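Local coordinates for Low molecular weight protein-tyrosine-phosphatase PtpA (Staphylococcus aureus, PDB 3ROF) that catalyses the hydrolysis of phosphotyrosine in proteins to tyrosine and phosphate, probably acting as a secreted effector that counteracts host defences during infection, at residues V9-L14 and I39-R44; Y86-D91 and F110-F115. All coordinates share one frame; numbering follows the deposited sequence.

Contact 1 of 2, residues V9-L14 and I39-R44; sequences VAFVCL and IKVHSR. With PO4 (phosphate ion), chain D; PO4 (phosphate ion), chain C.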
loop_
_atom_site.group_PDB
_atom_site.type_symbol
_atom_site.label_atom_id
_atom_site.label_comp_id
_atom_site.label_asym_id
_atom_site.label_seq_id
_atom_site.Cartn_x
_atom_site.Cartn_y
_atom_site.Cartn_z
ATOM N N VAL A 9 1.991 -8.546 0.142
ATOM C CA VAL A 9 1.016 -7.502 -0.142
ATOM C C VAL A 9 1.740 -6.242 -0.536
ATOM O O VAL A 9 2.667 -5.825 0.164
ATOM C CB VAL A 9 0.020 -7.234 1.067
ATOM C CG1 VAL A 9 0.699 -6.953 2.359
ATOM C CG2 VAL A 9 -0.982 -6.164 0.745
ATOM N N ALA A 10 1.324 -5.613 -1.631
ATOM C CA ALA A 10 1.896 -4.324 -2.058
ATOM C C ALA A 10 0.840 -3.277 -2.072
ATOM O O ALA A 10 -0.196 -3.455 -2.700
ATOM C CB ALA A 10 2.501 -4.417 -3.448
ATOM N N PHE A 11 1.118 -2.155 -1.428
ATOM C CA PHE A 11 0.318 -0.944 -1.603
ATOM C C PHE A 11 0.871 -0.197 -2.802
ATOM O O PHE A 11 2.090 -0.068 -2.959
ATOM C CB PHE A 11 0.382 -0.092 -0.332
ATOM C CG PHE A 11 -0.235 -0.760 0.849
ATOM C CD1 PHE A 11 -1.623 -0.795 0.985
ATOM C CD2 PHE A 11 0.551 -1.390 1.801
ATOM C CE1 PHE A 11 -2.197 -1.426 2.081
ATOM C CE2 PHE A 11 -0.024 -1.986 2.898
ATOM C CZ PHE A 11 -1.386 -2.027 3.042
ATOM N N VAL A 12 -0.027 0.384 -3.602
ATOM C CA VAL A 12 0.397 1.047 -4.849
ATOM C C VAL A 12 -0.316 2.366 -4.998
ATOM O O VAL A 12 -1.549 2.466 -4.877
ATOM C CB VAL A 12 0.116 0.188 -6.098
ATOM C CG1 VAL A 12 0.612 0.878 -7.341
ATOM C CG2 VAL A 12 0.776 -1.184 -5.966
ATOM N N CYS A 13 0.469 3.416 -5.228
ATOM C CA CYS A 13 -0.036 4.754 -5.478
ATOM C C CYS A 13 0.650 5.280 -6.737
ATOM O O CYS A 13 1.092 4.489 -7.549
ATOM C CB CYS A 13 0.129 5.674 -4.233
ATOM S SG CYS A 13 1.838 5.900 -3.686
ATOM N N LEU A 14 0.683 6.605 -6.927
ATOM C CA LEU A 14 1.313 7.161 -8.132
ATOM C C LEU A 14 2.807 7.341 -7.922
ATOM O O LEU A 14 3.642 6.823 -8.677
ATOM C CB LEU A 14 0.648 8.486 -8.498
ATOM C CG LEU A 14 1.293 9.186 -9.702
ATOM C CD1 LEU A 14 1.211 8.352 -10.956
ATOM C CD2 LEU A 14 0.679 10.546 -9.924
ATOM N N ILE A 39 3.036 -12.425 6.492
ATOM C CA ILE A 39 2.678 -11.411 5.500
ATOM C C ILE A 39 3.827 -10.411 5.378
ATOM O O ILE A 39 4.202 -9.758 6.362
ATOM C CB ILE A 39 1.377 -10.682 5.859
ATOM C CG1 ILE A 39 0.206 -11.665 5.924
ATOM C CG2 ILE A 39 1.083 -9.594 4.849
ATOM C CD1 ILE A 39 -1.076 -11.063 6.489
ATOM N N LYS A 40 4.373 -10.300 4.169
ATOM C CA LYS A 40 5.438 -9.341 3.861
ATOM C C LYS A 40 4.858 -8.175 3.085
ATOM O O LYS A 40 4.039 -8.393 2.192
ATOM C CB LYS A 40 6.524 -10.008 3.033
ATOM C CG LYS A 40 7.726 -9.131 2.815
ATOM C CD LYS A 40 8.868 -9.837 2.088
ATOM C CE LYS A 40 10.031 -8.877 1.846
ATOM N NZ LYS A 40 11.135 -9.496 1.053
ATOM N N VAL A 41 5.197 -6.951 3.485
ATOM C CA VAL A 41 4.598 -5.762 2.914
ATOM C C VAL A 41 5.585 -5.051 1.998
ATOM O O VAL A 41 6.803 -5.006 2.281
ATOM C CB VAL A 41 4.117 -4.823 4.027
ATOM C CG1 VAL A 41 3.168 -3.780 3.462
ATOM C CG2 VAL A 41 3.406 -5.581 5.147
ATOM N N HIS A 42 5.039 -4.494 0.917
ATOM C CA HIS A 42 5.803 -3.778 -0.102
ATOM C C HIS A 42 5.035 -2.538 -0.518
ATOM O O HIS A 42 3.838 -2.416 -0.238
ATOM C CB HIS A 42 5.944 -4.655 -1.346
ATOM C CG HIS A 42 6.466 -6.021 -1.078
ATOM N ND1 HIS A 42 7.770 -6.406 -1.329
ATOM C CD2 HIS A 42 5.836 -7.126 -0.639
ATOM C CE1 HIS A 42 7.916 -7.687 -1.036
ATOM N NE2 HIS A 42 6.753 -8.148 -0.633
ATOM N N SER A 43 5.668 -1.681 -1.307
ATOM C CA SER A 43 4.950 -0.610 -1.963
ATOM C C SER A 43 5.609 -0.251 -3.291
ATOM O O SER A 43 6.826 -0.433 -3.469
ATOM C CB SER A 43 4.838 0.617 -1.062
ATOM O OG SER A 43 6.104 1.173 -0.757
ATOM N N ARG A 44 4.781 0.293 -4.190
ATOM C CA ARG A 44 5.221 0.717 -5.497
ATOM C C ARG A 44 4.446 1.965 -5.879
ATOM O O ARG A 44 3.335 2.203 -5.388
ATOM C CB ARG A 44 4.939 -0.363 -6.547
ATOM C CG ARG A 44 5.646 -1.687 -6.403
ATOM C CD ARG A 44 7.133 -1.540 -6.601
ATOM N NE ARG A 44 7.836 -2.829 -6.699
ATOM C CZ ARG A 44 8.325 -3.480 -5.662
ATOM N NH1 ARG A 44 8.142 -3.031 -4.423
ATOM N NH2 ARG A 44 8.959 -4.638 -5.858
HETATM P P PO4 D . 10.891 -5.131 -2.579
HETATM O O1 PO4 D . 11.352 -6.148 -1.564
HETATM O O2 PO4 D . 11.024 -5.720 -3.948
HETATM O O3 PO4 D . 9.417 -4.780 -2.476
HETATM O O4 PO4 D . 11.723 -3.871 -2.558
HETATM P P PO4 C . 1.571 9.479 -3.825
HETATM O O1 PO4 C . 0.657 9.076 -2.697
HETATM O O2 PO4 C . 1.055 9.034 -5.174
HETATM O O3 PO4 C . 1.671 11.039 -3.810
HETATM O O4 PO4 C . 2.990 9.019 -3.583
#
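Val9 to Cys13 and Ile39 to Arg44 are the paired parallel strands of a beta-alpha-beta unit, with helix 19-33 as the crossover. Their backbones alternate as donor and acceptor: Val9 N gives its hydrogen almost straight to Lys40 O (2.9 Å), His42 N returns one to Val9 O, Phe11 N follows at 3.0 Å from His42 O, Arg44 N bonds Phe11 O, and Cys13 N closes the series on Arg44 O. Their directions differ by 21°. On the helix-covered face sit Val9, Phe11, Val41 and Ser43. Val9 CG1, held between its own backbone N and carbonyl carbon (chi1 54°), meets Ile39 CG2 at 3.6 Å, the beta-branched residues filling the sheet surface without long chains. Phe11 brings CE2 to within 3.7 Å of Val41 CG1, which lies near the plane of the ring at its edge; helices 19-33 and 132-153 cover this aromatic side chain. The short side chain of Ser43 sets CB 3.4 Å from Phe11 O and bonds Glu24 and Asn16 through OG.

Strand 7-13 then runs into the phosphate-binding loop of the C-X5-R signature, from Cys13, by similarity the nucleophile, to Arg19. Cys13 SG lies 3.3 Å from O4 of the chain C phosphate. The amides of Gly15, Ile17 and Cys18 and Arg19 NE hold this ion, with a weak bond from Leu14 N; it probably marks the substrate phosphate site.

The opposite face carries Ala10, Val12, His42 and Arg44. His42 ND1 donates to O3 of the chain D phosphate, probably from the crystallisation liquor, at 2.6 Å while NE2 bonds Asp8, consistent with a protonated ring. The Arg44 chain bends at chi2 (-66°), turning CD. Its NH1 reaches the same O3 at 2.9 Å and Ser43 O, which lies in the guanidinium plane; NH2 bonds O2. NE pairs with Asp82.

Contact 2 of 2, residues Y86-D91 and F110-F115; sequences YIVAMD and FKLLEF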
loop_
_atom_site.group_PDB
_atom_site.type_symbol
_atom_site.label_atom_id
_atom_site.label_comp_id
_atom_site.label_asym_id
_atom_site.label_seq_id
_atom_site.Cartn_x
_atom_site.Cartn_y
_atom_site.Cartn_z
ATOM N N TYR A 86 -1.346 -9.907 -3.150
ATOM C CA TYR A 86 -2.384 -8.911 -2.942
ATOM C C TYR A 86 -1.823 -7.570 -3.334
ATOM O O TYR A 86 -0.708 -7.245 -2.928
ATOM C CB TYR A 86 -2.831 -8.863 -1.484
ATOM C CG TYR A 86 -3.343 -10.208 -1.021
ATOM C CD1 TYR A 86 -4.679 -10.568 -1.187
ATOM C CD2 TYR A 86 -2.469 -11.147 -0.474
ATOM C CE1 TYR A 86 -5.120 -11.851 -0.841
ATOM C CE2 TYR A 86 -2.908 -12.405 -0.117
ATOM C CZ TYR A 86 -4.229 -12.728 -0.288
ATOM O OH TYR A 86 -4.656 -13.988 0.072
ATOM N N ILE A 87 -2.566 -6.830 -4.137
ATOM C CA ILE A 87 -2.165 -5.484 -4.588
ATOM C C ILE A 87 -3.280 -4.540 -4.147
ATOM O O ILE A 87 -4.447 -4.740 -4.515
ATOM C CB ILE A 87 -1.949 -5.421 -6.125
ATOM C CG1 ILE A 87 -0.920 -6.473 -6.556
ATOM C CG2 ILE A 87 -1.507 -4.045 -6.523
ATOM C CD1 ILE A 87 -0.758 -6.557 -7.998
ATOM N N VAL A 88 -2.931 -3.520 -3.374
ATOM C CA VAL A 88 -3.910 -2.650 -2.776
ATOM C C VAL A 88 -3.608 -1.221 -3.259
ATOM O O VAL A 88 -2.651 -0.575 -2.808
ATOM C CB VAL A 88 -3.894 -2.732 -1.246
ATOM C CG1 VAL A 88 -4.951 -1.774 -0.656
ATOM C CG2 VAL A 88 -4.147 -4.182 -0.805
ATOM N N ALA A 89 -4.441 -0.766 -4.184
ATOM C CA ALA A 89 -4.309 0.523 -4.841
ATOM C C ALA A 89 -4.991 1.604 -4.017
ATOM O O ALA A 89 -5.947 1.333 -3.304
ATOM C CB ALA A 89 -4.975 0.446 -6.205
ATOM N N MET A 90 -4.551 2.860 -4.198
ATOM C CA MET A 90 -5.177 3.958 -3.481
ATOM C C MET A 90 -6.386 4.567 -4.174
ATOM O O MET A 90 -7.374 4.884 -3.489
ATOM C CB MET A 90 -4.129 5.023 -3.168
ATOM C CG MET A 90 -3.003 4.479 -2.300
ATOM S SD MET A 90 -3.608 4.083 -0.644
ATOM C CE MET A 90 -2.359 2.950 -0.125
ATOM N N ASP A 91 -6.320 4.765 -5.482
ATOM C CA ASP A 91 -7.387 5.414 -6.201
ATOM C C ASP A 91 -7.593 4.736 -7.566
ATOM O O ASP A 91 -6.890 3.777 -7.935
ATOM C CB ASP A 91 -7.133 6.947 -6.296
ATOM C CG ASP A 91 -5.974 7.340 -7.205
ATOM O OD1 ASP A 91 -5.710 6.606 -8.155
ATOM O OD2 ASP A 91 -5.351 8.406 -6.931
ATOM N N PHE A 110 -7.220 -4.795 -5.290
ATOM C CA PHE A 110 -8.290 -4.113 -4.542
ATOM C C PHE A 110 -7.922 -2.648 -4.430
ATOM O O PHE A 110 -6.758 -2.297 -4.573
ATOM C CB PHE A 110 -8.398 -4.655 -3.128
ATOM C CG PHE A 110 -8.744 -6.084 -3.061
ATOM C CD1 PHE A 110 -10.056 -6.485 -3.227
ATOM C CD2 PHE A 110 -7.815 -7.049 -2.753
ATOM C CE1 PHE A 110 -10.414 -7.822 -3.134
ATOM C CE2 PHE A 110 -8.183 -8.416 -2.667
ATOM C CZ PHE A 110 -9.474 -8.771 -2.853
ATOM N N LYS A 111 -8.899 -1.805 -4.085
ATOM C CA LYS A 111 -8.641 -0.480 -3.528
ATOM C C LYS A 111 -8.645 -0.576 -2.012
ATOM O O LYS A 111 -9.416 -1.318 -1.432
ATOM C CB LYS A 111 -9.690 0.523 -3.976
ATOM C CG LYS A 111 -9.603 0.876 -5.429
ATOM C CD LYS A 111 -10.739 1.938 -5.764
ATOM C CE LYS A 111 -10.812 2.329 -7.213
ATOM N NZ LYS A 111 -11.956 3.252 -7.336
ATOM N N LEU A 112 -7.780 0.219 -1.376
ATOM C CA LEU A 112 -7.666 0.261 0.073
ATOM C C LEU A 112 -9.022 0.378 0.738
ATOM O O LEU A 112 -9.311 -0.332 1.731
ATOM C CB LEU A 112 -6.783 1.409 0.490
ATOM C CG LEU A 112 -6.579 1.567 2.007
ATOM C CD1 LEU A 112 -5.677 0.506 2.553
ATOM C CD2 LEU A 112 -6.025 2.937 2.353
ATOM N N LEU A 113 -9.854 1.307 0.266
ATOM C CA LEU A 113 -11.090 1.628 0.987
ATOM C C LEU A 113 -12.199 0.592 0.787
ATOM O O LEU A 113 -13.260 0.715 1.409
ATOM C CB LEU A 113 -11.524 3.060 0.668
ATOM C CG LEU A 113 -10.560 4.121 1.234
ATOM C CD1 LEU A 113 -11.016 5.502 0.758
ATOM C CD2 LEU A 113 -10.494 4.110 2.764
ATOM N N GLU A 114 -11.948 -0.434 -0.025
ATOM C CA GLU A 114 -12.857 -1.578 -0.049
ATOM C C GLU A 114 -12.880 -2.299 1.311
ATOM O O GLU A 114 -13.860 -2.987 1.622
ATOM C CB GLU A 114 -12.483 -2.575 -1.139
ATOM C CG GLU A 114 -12.680 -2.060 -2.507
ATOM C CD GLU A 114 -12.458 -3.136 -3.521
ATOM O OE1 GLU A 114 -13.331 -4.037 -3.652
ATOM O OE2 GLU A 114 -11.417 -3.138 -4.170
ATOM N N PHE A 115 -11.848 -2.077 2.119
ATOM C CA PHE A 115 -11.718 -2.670 3.448
ATOM C C PHE A 115 -12.162 -1.706 4.553
ATOM O O PHE A 115 -11.911 -1.975 5.715
ATOM C CB PHE A 115 -10.296 -3.127 3.654
ATOM C CG PHE A 115 -9.901 -4.217 2.677
ATOM C CD1 PHE A 115 -10.207 -5.550 2.942
ATOM C CD2 PHE A 115 -9.245 -3.903 1.480
ATOM C CE1 PHE A 115 -9.872 -6.528 2.016
ATOM C CE2 PHE A 115 -8.924 -4.862 0.557
ATOM C CZ PHE A 115 -9.243 -6.181 0.821
HETATM O O HOH W 1 -9.146 3.307 -1.846
#
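Phe110 is gripped through both polar atoms of its backbone, which joins the two parallel strands: its N donates to Ile87 O (2.9 Å) and its O accepts from Ala89 N (2.8 Å), and Leu112 N ends the pairing on Ala89 O. Beyond it the chain turns into a 3-10 segment, where the carboxylate of Glu114 accepts from Lys111 N through the anti lone pair of OE2, and a water bridges Met90 O to Leu113 N. The strands are the two ends of a beta-alpha-beta unit with helix 92-101 as the crossover, and Asp91 is the N-cap of that helix; its OD1 bonds Asn94 N and its OD2 pairs with Arg19, by similarity an active-site residue.

Apolar packing is tightest at Val88, whose CG1, anti to the backbone N (chi1 180°), presses to 3.5 Å from Leu112 CA. The thioether of Met90 brings SD to 4.0 Å from Leu112 CD2, its flexible chain bending at chi2. Among the aromatic groups, Tyr86 CD1 and Phe110 CE2 meet edge by edge at 4.4 Å, while Phe115 CZ stands over one face of the Phe110 ring, toward its rim. Lys111, extended, sets CE 4.0 Å from Asp91 C and carries its ammonium to Asp122 and Gln92.

The centres of contacts 1 and 2 lie about 10 Å apart in one parallel sheet, ordered 39-45, 7-13, 86-89, 108-111. Contact 1 joins the first pair and contact 2 the last, and they come in series along the chain, contact 1 closing before contact 2 opens. The inner strands 7-13 and 86-89 link them: Ala10 O and Val88 N, 2.8 Å apart, probably hydrogen-bond, as do Val12 N and Val88 O, and Phe11 packs on Val88. The C-terminal ends of the inner strands converge on the active site, where Met90 touches Cys13, and both beta-alpha-beta units probably contribute residues to it.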